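Pyruvate kinase (Pyrobaculum aerophilum, PDB 3QTG) catalyses the last step of glycolysis, transferring the phosphoryl group of phosphoenolpyruvate to ADP to give pyruvate and ATP, with the help of a divalent metal cation. Local coordinates at residues A[330-333]-A[334-337]. Numbering follows the deposited sequence.
Sequences YPLA and AVSW
A334 N donates to Y330 O at 3.0 Å, closing the first turn of helix 331-343, which follows barrel strand 318-321 and the short helix 323-326 in the TIM barrel. Three further i to i+4 bonds follow, P331 O to V335 N, L332 O to S336 N and A333 O to W337 N. The bond from W337 N to A333 O is the shortest of the four at 2.8 Å, and that from V335 N to P331 O the longest at 3.3 Å. Y330 occupies the N-cap, and P331 suits the first helical position because its ring nitrogen has no hydrogen to donate.

The tight side faces the barrel. A334 and V335 are buried against L321 and T325, and F38 of helix 32-39 packs on both P331 and V335. With chi1 at -62°, V335 sets CG2 between its own backbone N and carbonyl carbon, which brings this methyl to 3.4 Å from L332 O. A333 O also meets the indole of W337, lying in the ring plane at its edge, 3.4 Å from W337 CD1. M294 and P300 line this tryptophan, R340 makes a cation-pi contact with it, and L263 of a second subunit packs on it.

L332 and S336, both partly exposed, form the looser side. Between the side chains of L332 and V335 the approach is loose, L332 CD1 lying 4.3 Å from V335 CG2, while S336 CB lies 3.2 Å from L332 O.

Four consecutive main-chain bonds thus carry the polar bonding between the segments and fix the first two turns, which leaves the apolar side chains to pack outward on the barrel and, at W337, on the neighbouring subunit.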
loop_
_atom_site.group_PDB
_atom_site.type_symbol
_atom_site.label_atom_id
_atom_site.label_comp_id
_atom_site.label_asym_id
_atom_site.label_seq_id
_atom_site.Cartn_x
_atom_site.Cartn_y
_atom_site.Cartn_z
ATOM N N TYR A 330 23.958 15.915 40.741
ATOM C CA TYR A 330 22.639 15.308 40.969
ATOM C C TYR A 330 22.427 13.975 40.237
ATOM O O TYR A 330 21.473 13.850 39.471
ATOM C CB TYR A 330 21.528 16.311 40.621
ATOM C CG TYR A 330 21.662 17.619 41.357
ATOM C CD1 TYR A 330 21.131 17.771 42.640
ATOM C CD2 TYR A 330 22.327 18.699 40.784
ATOM C CE1 TYR A 330 21.257 18.965 43.337
ATOM C CE2 TYR A 330 22.472 19.906 41.478
ATOM C CZ TYR A 330 21.933 20.025 42.760
ATOM O OH TYR A 330 22.058 21.204 43.462
ATOM N N PRO A 331 23.304 12.970 40.480
ATOM C CA PRO A 331 23.184 11.695 39.758
ATOM C C PRO A 331 21.792 11.072 39.821
ATOM O O PRO A 331 21.319 10.562 38.805
ATOM C CB PRO A 331 24.220 10.787 40.445
ATOM C CG PRO A 331 24.588 11.486 41.714
ATOM C CD PRO A 331 24.444 12.943 41.412
ATOM N N LEU A 332 21.147 11.140 40.992
ATOM C CA LEU A 332 19.802 10.598 41.185
ATOM C C LEU A 332 18.719 11.373 40.441
ATOM O O LEU A 332 17.854 10.771 39.846
ATOM C CB LEU A 332 19.435 10.470 42.676
ATOM C CG LEU A 332 18.009 9.980 42.985
ATOM C CD1 LEU A 332 17.717 8.583 42.421
ATOM C CD2 LEU A 332 17.694 10.012 44.488
ATOM N N ALA A 333 18.744 12.698 40.506
ATOM C CA ALA A 333 17.774 13.506 39.770
ATOM C C ALA A 333 17.879 13.240 38.271
ATOM O O ALA A 333 16.874 13.223 37.576
ATOM C CB ALA A 333 17.983 14.981 40.051
ATOM N N ALA A 334 19.104 13.021 37.799
ATOM C CA ALA A 334 19.385 12.793 36.384
ATOM C C ALA A 334 18.729 11.515 35.862
ATOM O O ALA A 334 18.022 11.574 34.862
ATOM C CB ALA A 334 20.883 12.797 36.119
ATOM N N VAL A 335 18.918 10.386 36.553
ATOM C CA VAL A 335 18.252 9.131 36.161
ATOM C C VAL A 335 16.745 9.155 36.387
ATOM O O VAL A 335 15.977 8.495 35.662
ATOM C CB VAL A 335 18.882 7.858 36.801
ATOM C CG1 VAL A 335 20.338 7.694 36.354
ATOM C CG2 VAL A 335 18.753 7.844 38.326
ATOM N N SER A 336 16.325 9.923 37.390
ATOM C CA SER A 336 14.920 10.052 37.719
ATOM C C SER A 336 14.203 10.814 36.605
ATOM O O SER A 336 13.167 10.370 36.130
ATOM C CB SER A 336 14.757 10.734 39.078
ATOM O OG SER A 336 13.394 10.815 39.446
ATOM N N TRP A 337 14.782 11.928 36.161
ATOM C CA TRP A 337 14.247 12.689 35.027
ATOM C C TRP A 337 14.296 11.949 33.683
ATOM O O TRP A 337 13.363 12.064 32.887
ATOM C CB TRP A 337 14.928 14.046 34.919
ATOM C CG TRP A 337 14.203 15.088 35.690
ATOM C CD1 TRP A 337 14.531 15.582 36.928
ATOM C CD2 TRP A 337 13.005 15.761 35.295
ATOM N NE1 TRP A 337 13.619 16.522 37.314
ATOM C CE2 TRP A 337 12.669 16.655 36.338
ATOM C CE3 TRP A 337 12.188 15.706 34.156
ATOM C CZ2 TRP A 337 11.545 17.492 36.279
ATOM C CZ3 TRP A 337 11.063 16.533 34.100
ATOM C CH2 TRP A 337 10.755 17.415 35.157
#